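Local coordinates for protein uncharacterized esterase YxiM (PDB 2O14) that is an uncharacterised member of the GDSL lipolytic enzyme family, probably a hydrolase acting on ester bonds, and carries a bound manganese ion in its galactose-binding-like domain, at residues A[231-236]-A[269-274]; A[15-20]-A[27-32]; A[70-75]-A[135-140]. One frame throughout, in Å; residues are numbered along the deposited sequence.

Contact 1. Residues A[231-236]-A[269-274]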
# COMPACT_ATOMS: atom_id res chain seq x y z
N GLY A 231 6.54 -18.15 -2.94
CA GLY A 231 5.57 -17.99 -4.00
C GLY A 231 5.26 -16.53 -4.25
O GLY A 231 4.94 -16.15 -5.38
N ASP A 232 5.37 -15.72 -3.21
CA ASP A 232 5.09 -14.29 -3.32
C ASP A 232 6.28 -13.50 -3.86
O ASP A 232 7.40 -14.02 -3.97
CB ASP A 232 4.72 -13.69 -1.95
CG ASP A 232 3.47 -14.33 -1.35
OD1 ASP A 232 2.56 -14.71 -2.12
OD2 ASP A 232 3.41 -14.43 -0.11
N TYR A 233 6.03 -12.24 -4.20
CA TYR A 233 7.06 -11.35 -4.71
C TYR A 233 7.05 -10.05 -3.93
O TYR A 233 5.98 -9.51 -3.62
CB TYR A 233 6.84 -11.06 -6.19
CG TYR A 233 7.23 -12.19 -7.11
CD1 TYR A 233 8.57 -12.55 -7.27
CD2 TYR A 233 6.27 -12.89 -7.83
CE1 TYR A 233 8.93 -13.59 -8.13
CE2 TYR A 233 6.63 -13.93 -8.69
CZ TYR A 233 7.96 -14.27 -8.83
OH TYR A 233 8.31 -15.30 -9.68
N PHE A 234 8.23 -9.55 -3.59
CA PHE A 234 8.36 -8.28 -2.90
C PHE A 234 8.90 -7.34 -3.97
O PHE A 234 10.09 -7.40 -4.30
CB PHE A 234 9.33 -8.37 -1.72
CG PHE A 234 9.64 -7.04 -1.08
CD1 PHE A 234 8.65 -6.08 -0.91
CD2 PHE A 234 10.92 -6.77 -0.60
CE1 PHE A 234 8.92 -4.86 -0.26
CE2 PHE A 234 11.21 -5.55 0.05
CZ PHE A 234 10.20 -4.60 0.21
N MSE A 235 8.03 -6.51 -4.52
CA MSE A 235 8.43 -5.57 -5.57
C MSE A 235 8.77 -4.26 -4.88
O MSE A 235 7.89 -3.56 -4.38
CB MSE A 235 7.29 -5.39 -6.55
CG MSE A 235 7.68 -4.68 -7.82
SE MSE A 235 6.55 -5.25 -9.27
CE MSE A 235 7.78 -6.49 -10.11
N LEU A 236 10.07 -3.94 -4.88
CA LEU A 236 10.56 -2.75 -4.19
C LEU A 236 11.25 -1.71 -5.10
O LEU A 236 12.13 -2.04 -5.89
CB LEU A 236 11.52 -3.22 -3.08
CG LEU A 236 12.12 -2.31 -2.00
CD1 LEU A 236 13.27 -1.52 -2.57
CD2 LEU A 236 11.06 -1.40 -1.42
N GLY A 269 11.37 -17.07 2.36
CA GLY A 269 11.18 -17.95 1.23
C GLY A 269 10.57 -17.27 0.01
O GLY A 269 10.40 -17.90 -1.03
N ALA A 270 10.25 -15.99 0.14
CA ALA A 270 9.67 -15.23 -0.96
C ALA A 270 10.78 -14.67 -1.85
O ALA A 270 11.95 -14.70 -1.48
CB ALA A 270 8.81 -14.10 -0.42
N ASP A 271 10.40 -14.16 -3.02
CA ASP A 271 11.38 -13.60 -3.94
C ASP A 271 11.33 -12.08 -3.97
O ASP A 271 10.31 -11.47 -3.63
CB ASP A 271 11.16 -14.14 -5.36
CG ASP A 271 11.54 -15.60 -5.48
OD1 ASP A 271 12.65 -15.96 -5.03
OD2 ASP A 271 10.74 -16.38 -6.04
N VAL A 272 12.44 -11.47 -4.37
CA VAL A 272 12.53 -10.02 -4.43
C VAL A 272 12.79 -9.50 -5.84
O VAL A 272 13.66 -10.01 -6.55
CB VAL A 272 13.66 -9.50 -3.54
CG1 VAL A 272 13.71 -7.98 -3.61
CG2 VAL A 272 13.46 -9.96 -2.11
N ILE A 273 12.04 -8.47 -6.22
CA ILE A 273 12.20 -7.84 -7.52
C ILE A 273 12.51 -6.36 -7.27
O ILE A 273 11.63 -5.61 -6.84
CB ILE A 273 10.91 -7.90 -8.38
CG1 ILE A 273 10.51 -9.36 -8.62
CG2 ILE A 273 11.13 -7.18 -9.70
CD1 ILE A 273 9.14 -9.51 -9.22
N LEU A 274 13.76 -5.97 -7.51
CA LEU A 274 14.16 -4.58 -7.31
C LEU A 274 13.92 -3.78 -8.59
O LEU A 274 14.08 -4.30 -9.69
CB LEU A 274 15.64 -4.49 -6.94
CG LEU A 274 16.09 -5.16 -5.64
CD1 LEU A 274 17.59 -5.00 -5.50
CD2 LEU A 274 15.37 -4.55 -4.44
O HOH W 1 9.43 -18.65 -3.52
O HOH W 2 8.12 -16.51 -5.33
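Ile273 packs against Met235, a selenomethionine, and Tyr233 on one face of two paired parallel strands. Its CD1 lies 3.4 Å from Met235 CE. CG2 of Ile273 approaches the same methyl just as closely, so the methyl is pressed tightly against both branches. The methionine chain bends at chi3 (-101°), which turns CE toward the Ile273 side chain. CD1 of Ile273 also meets Tyr233 CD1 at 3.7 Å. The backbone link is regular. Phe234 N donates to Asp271 O and Phe234 O accepts from Ile273 N at 2.9 Å, so Phe234 bonds to the residues before and after Val272. On the other face the packing is looser: Leu236 CD1 and Leu274 CD2 are 4.1 Å apart.

The start of the pair is wetter. Asp271 lies beside the Tyr233 ring, its CB 3.6 Å from Tyr233 CD1. Water 2 joins Asp271 OD2 to Asp232 O, which also accepts the N-H of Asp271. Water 1 bridges Gly231 N and Gly269 O; Gly269, with positive phi, closes the Schellman motif that follows helix 251-266.

The strands and this helix form a beta-alpha-beta unit of the parallel sheet of the SGNH-hydrolase fold. Phe234, Leu236, Val272 and Leu274 face helix 251-266. Strand 164-169 flanks 233-237, and strand 311-313 flanks 271-275.

Contact 2. Residues A[15-20]-A[27-32]. With MN (manganese (II) ion), chain B.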
# COMPACT_ATOMS: atom_id res chain seq x y z
N VAL A 15 -20.97 -13.42 5.54
CA VAL A 15 -20.61 -12.00 5.47
C VAL A 15 -21.09 -11.23 6.71
O VAL A 15 -22.26 -11.33 7.10
CB VAL A 15 -21.18 -11.33 4.20
CG1 VAL A 15 -22.70 -11.42 4.19
CG2 VAL A 15 -20.74 -9.87 4.13
N TYR A 16 -20.17 -10.49 7.32
CA TYR A 16 -20.46 -9.69 8.51
C TYR A 16 -20.40 -8.22 8.08
O TYR A 16 -19.41 -7.79 7.49
CB TYR A 16 -19.41 -9.94 9.59
CG TYR A 16 -19.25 -11.39 9.99
CD1 TYR A 16 -18.77 -12.33 9.08
CD2 TYR A 16 -19.57 -11.81 11.27
CE1 TYR A 16 -18.62 -13.67 9.45
CE2 TYR A 16 -19.42 -13.15 11.65
CZ TYR A 16 -18.95 -14.07 10.74
OH TYR A 16 -18.82 -15.39 11.11
N GLN A 17 -21.46 -7.46 8.36
CA GLN A 17 -21.49 -6.06 7.97
C GLN A 17 -21.77 -5.15 9.15
O GLN A 17 -22.76 -5.31 9.87
CB GLN A 17 -22.53 -5.86 6.87
CG GLN A 17 -22.18 -6.63 5.61
CD GLN A 17 -23.19 -6.45 4.50
OE1 GLN A 17 -23.02 -7.02 3.42
NE2 GLN A 17 -24.23 -5.67 4.75
N PHE A 18 -20.88 -4.18 9.34
CA PHE A 18 -20.98 -3.24 10.46
C PHE A 18 -21.08 -1.80 9.99
O PHE A 18 -20.28 -1.35 9.17
CB PHE A 18 -19.76 -3.42 11.37
CG PHE A 18 -19.62 -4.81 11.93
CD1 PHE A 18 -20.46 -5.25 12.95
CD2 PHE A 18 -18.66 -5.68 11.42
CE1 PHE A 18 -20.35 -6.56 13.45
CE2 PHE A 18 -18.55 -6.99 11.91
CZ PHE A 18 -19.39 -7.43 12.92
N ASP A 19 -22.07 -1.09 10.52
CA ASP A 19 -22.28 0.32 10.20
C ASP A 19 -21.92 1.09 11.47
O ASP A 19 -22.70 1.15 12.41
CB ASP A 19 -23.74 0.57 9.81
CG ASP A 19 -24.10 2.05 9.75
OD1 ASP A 19 -23.18 2.87 9.56
OD2 ASP A 19 -25.29 2.41 9.88
N PHE A 20 -20.72 1.66 11.48
CA PHE A 20 -20.22 2.40 12.64
C PHE A 20 -20.79 3.81 12.78
O PHE A 20 -20.92 4.54 11.80
CB PHE A 20 -18.70 2.46 12.56
CG PHE A 20 -18.04 1.11 12.66
CD1 PHE A 20 -17.79 0.53 13.91
CD2 PHE A 20 -17.69 0.41 11.51
CE1 PHE A 20 -17.20 -0.73 14.01
CE2 PHE A 20 -17.10 -0.86 11.60
CZ PHE A 20 -16.86 -1.43 12.85
N PRO A 27 -30.14 -0.74 6.94
CA PRO A 27 -30.53 -2.14 6.83
C PRO A 27 -29.44 -3.02 6.25
O PRO A 27 -28.69 -2.60 5.37
CB PRO A 27 -31.78 -2.08 5.95
CG PRO A 27 -31.53 -0.87 5.10
CD PRO A 27 -30.99 0.12 6.09
N GLY A 28 -29.34 -4.25 6.76
CA GLY A 28 -28.33 -5.18 6.29
C GLY A 28 -27.02 -4.99 7.04
O GLY A 28 -26.07 -5.74 6.83
N TYR A 29 -26.98 -3.99 7.91
CA TYR A 29 -25.78 -3.70 8.67
C TYR A 29 -26.06 -3.74 10.16
O TYR A 29 -27.15 -3.38 10.61
CB TYR A 29 -25.27 -2.29 8.34
CG TYR A 29 -24.55 -2.15 7.03
CD1 TYR A 29 -23.16 -2.20 6.97
CD2 TYR A 29 -25.25 -1.92 5.85
CE1 TYR A 29 -22.48 -2.02 5.76
CE2 TYR A 29 -24.59 -1.74 4.64
CZ TYR A 29 -23.20 -1.79 4.60
OH TYR A 29 -22.53 -1.61 3.42
N ILE A 30 -25.07 -4.18 10.93
CA ILE A 30 -25.20 -4.19 12.37
C ILE A 30 -24.64 -2.84 12.80
O ILE A 30 -23.49 -2.51 12.49
CB ILE A 30 -24.36 -5.29 13.04
CG1 ILE A 30 -24.95 -6.66 12.73
CG2 ILE A 30 -24.29 -5.04 14.54
CD1 ILE A 30 -24.14 -7.79 13.32
N GLY A 31 -25.46 -2.05 13.49
CA GLY A 31 -25.01 -0.76 13.95
C GLY A 31 -24.05 -0.93 15.12
O GLY A 31 -24.37 -1.63 16.07
N VAL A 32 -22.88 -0.31 15.03
CA VAL A 32 -21.90 -0.40 16.11
C VAL A 32 -21.53 1.01 16.53
O VAL A 32 -21.01 1.81 15.75
CB VAL A 32 -20.63 -1.15 15.69
CG1 VAL A 32 -19.71 -1.32 16.89
CG2 VAL A 32 -21.00 -2.51 15.11
MN MN B . -24.64 4.52 10.53
O HOH W 3 -24.15 3.30 12.47
O HOH W 4 -25.45 5.44 8.75
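Gln17 reaches across to Gly28 and Tyr29 with an extended side chain. Its CB lies 3.5 Å from Gly28 O and also touches Tyr29 CD1. CG passes the same carbonyl at a greater distance, and CD comes a little nearer to it. At the tip, NE2 is 2.8 Å from Gly28 O in a weak, bent hydrogen bond (117°). The same NE2 stands 3.8 Å above the plane of the Tyr29 ring, over its centre. An alanine in place of Tyr29 would probably leave the Gln17 amide with only its weak bond to Gly28 O among the contacts described here, and open a gap beside Gln17 CB.

Tyr29 CB also packs on Asp19 CB at 3.6 Å. CG of Asp19 is anti to its backbone N (chi1 168°), and the carboxylate beyond it binds manganese with both oxygens, OD1 at 2.4 Å and OD2 at 2.3 Å. Waters 3 and 4, Ser24 and Asp65 also bind the ion. OD2 is further held by the N-H of Glu26.

The strands pair in parallel at the edge of a mixed sheet in the galactose-binding-like domain, where strand 146-156 runs antiparallel along the other side of 15-20. Ile30 N bonds to Gln17 O, Asp19 N to Ile30 O, and Val32 N to Asp19 O. On the face of Phe18, Phe20, Ile30 and Val32, Val32 CG2 meets Phe18 CD1 at 3.5 Å, while Val32 CB lies 3.7 Å from Phe20 CD1. Phe80 meets both phenylalanine rings edge-to-face.

Contact 3. Residues A[70-75]-A[135-140]. With SO4 (sulfate ion), chain C.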
# COMPACT_ATOMS: atom_id res chain seq x y z
N LEU A 70 -9.43 7.55 18.97
CA LEU A 70 -8.70 8.59 19.69
C LEU A 70 -7.29 8.13 20.08
O LEU A 70 -6.38 8.94 20.24
CB LEU A 70 -9.48 9.00 20.94
CG LEU A 70 -10.89 9.54 20.65
CD1 LEU A 70 -11.57 9.94 21.96
CD2 LEU A 70 -10.80 10.73 19.71
N ALA A 71 -7.14 6.82 20.23
CA ALA A 71 -5.85 6.23 20.53
C ALA A 71 -5.59 5.39 19.29
O ALA A 71 -6.51 4.77 18.76
CB ALA A 71 -5.95 5.35 21.76
N TYR A 72 -4.35 5.39 18.80
CA TYR A 72 -4.04 4.61 17.61
C TYR A 72 -2.62 4.06 17.62
O TYR A 72 -1.95 4.07 18.66
CB TYR A 72 -4.26 5.46 16.35
CG TYR A 72 -3.62 6.82 16.43
CD1 TYR A 72 -4.29 7.89 17.04
CD2 TYR A 72 -2.33 7.03 15.97
CE1 TYR A 72 -3.67 9.12 17.18
CE2 TYR A 72 -1.71 8.25 16.11
CZ TYR A 72 -2.38 9.29 16.72
OH TYR A 72 -1.73 10.49 16.88
N GLY A 73 -2.16 3.58 16.47
CA GLY A 73 -0.84 2.98 16.35
C GLY A 73 -1.07 1.49 16.12
O GLY A 73 -2.00 0.91 16.69
N THR A 74 -0.24 0.86 15.29
CA THR A 74 -0.42 -0.55 14.96
C THR A 74 -0.48 -1.52 16.15
O THR A 74 -1.05 -2.60 16.03
CB THR A 74 0.68 -1.04 13.98
OG1 THR A 74 1.96 -1.00 14.62
CG2 THR A 74 0.71 -0.16 12.73
N LYS A 75 0.09 -1.14 17.28
CA LYS A 75 0.08 -2.00 18.47
C LYS A 75 -0.96 -1.56 19.49
O LYS A 75 -1.08 -2.15 20.56
CB LYS A 75 1.46 -2.01 19.12
CG LYS A 75 2.34 -3.19 18.72
CD LYS A 75 2.47 -3.32 17.22
CE LYS A 75 3.36 -4.51 16.88
NZ LYS A 75 3.56 -4.66 15.43
N LEU A 135 -8.15 -1.29 13.49
CA LEU A 135 -8.28 0.11 13.86
C LEU A 135 -7.83 0.95 12.67
O LEU A 135 -7.17 0.44 11.76
CB LEU A 135 -7.43 0.47 15.09
CG LEU A 135 -5.91 0.62 14.96
CD1 LEU A 135 -5.41 1.61 16.01
CD2 LEU A 135 -5.22 -0.73 15.12
N VAL A 136 -8.21 2.22 12.68
CA VAL A 136 -7.80 3.15 11.63
C VAL A 136 -6.71 3.88 12.37
O VAL A 136 -6.89 4.24 13.54
CB VAL A 136 -8.95 4.09 11.24
CG1 VAL A 136 -8.49 5.08 10.17
CG2 VAL A 136 -10.13 3.27 10.72
N THR A 137 -5.58 4.12 11.72
CA THR A 137 -4.47 4.74 12.42
C THR A 137 -3.66 5.76 11.64
O THR A 137 -3.90 6.02 10.45
CB THR A 137 -3.51 3.65 12.94
OG1 THR A 137 -2.52 4.24 13.79
CG2 THR A 137 -2.83 2.96 11.77
N GLU A 138 -2.67 6.29 12.33
CA GLU A 138 -1.80 7.31 11.79
C GLU A 138 -1.34 7.15 10.37
O GLU A 138 -0.66 6.19 9.99
CB GLU A 138 -0.58 7.52 12.68
CG GLU A 138 -0.12 8.96 12.71
CD GLU A 138 0.97 9.20 13.73
OE1 GLU A 138 2.10 8.73 13.50
OE2 GLU A 138 0.70 9.86 14.76
N GLY A 139 -1.78 8.13 9.60
CA GLY A 139 -1.42 8.28 8.22
C GLY A 139 -0.85 9.66 8.48
O GLY A 139 0.33 9.80 8.75
N LYS A 140 -1.72 10.67 8.47
CA LYS A 140 -1.27 12.03 8.74
C LYS A 140 -1.56 12.37 10.20
O LYS A 140 -2.72 12.44 10.62
CB LYS A 140 -1.98 13.03 7.83
CG LYS A 140 -1.48 14.46 7.98
CD LYS A 140 -2.15 15.39 6.99
CE LYS A 140 -1.67 16.82 7.15
NZ LYS A 140 -0.20 16.94 6.89
S SO4 C . -0.10 15.30 3.22
O1 SO4 C . -1.29 14.51 3.60
O2 SO4 C . -0.05 16.54 4.02
O3 SO4 C . -0.19 15.63 1.78
O4 SO4 C . 1.12 14.52 3.48
O HOH W 5 -1.56 12.27 15.21
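In the galactose-binding-like domain, the loop between strands 65-69 and 80-83 crosses strand 131-138 of the antiparallel sheet over residues 135-138. Tyr72 and Gly73 of this loop meet Leu135, Thr137 and Glu138. The two paths run at about a right angle, 91° apart, so this is not strand pairing.

Thr137 makes the polar link. Its OG1 is anti to the backbone N (chi1 -172°) and accepts the N-H of Gly73 at 2.8 Å, with an N-H...O angle of 136°. The same oxygen lies at the edge of the Tyr72 ring and 3.3 Å from Tyr72 CB. Gly73 has a positive phi, where a CB would press on the carbonyl O of Tyr72.

Leu135 packs against the loop backbone with its CD1, 3.7 Å from Tyr72 CA and 3.5 Å from Gly73 O. The Tyr72 ring reaches Glu138 and meets Phe145 edge-to-face. Further along, Lys140 NZ bonds to a sulfate, probably from the crystallisation liquor, which Arg100 also holds. Glu138 CB lies 3.7 Å from Tyr72 CE2, and its carboxylate OE2 comes to 3.2 Å from that same ring carbon, near the ring plane.

Contact 1 is the buried one. It lies in the hydrolase domain, on the opposite side of the chain's centre from the other two, and its centre is 37 Å from that of contact 2. Contacts 2 and 3 share the galactose-binding-like domain, with nearest atoms about 8 Å apart. They are only partly buried and use different sheets. Contacts 1 and 2 are both parallel strand pairs with ladders of backbone bonds. Contact 1 is mostly apolar on both faces, one of them against helix 251-266, whereas contact 2 combines an aromatic face with a metal site. Contact 3 joins a loop to a strand through one backbone-to-hydroxyl bond.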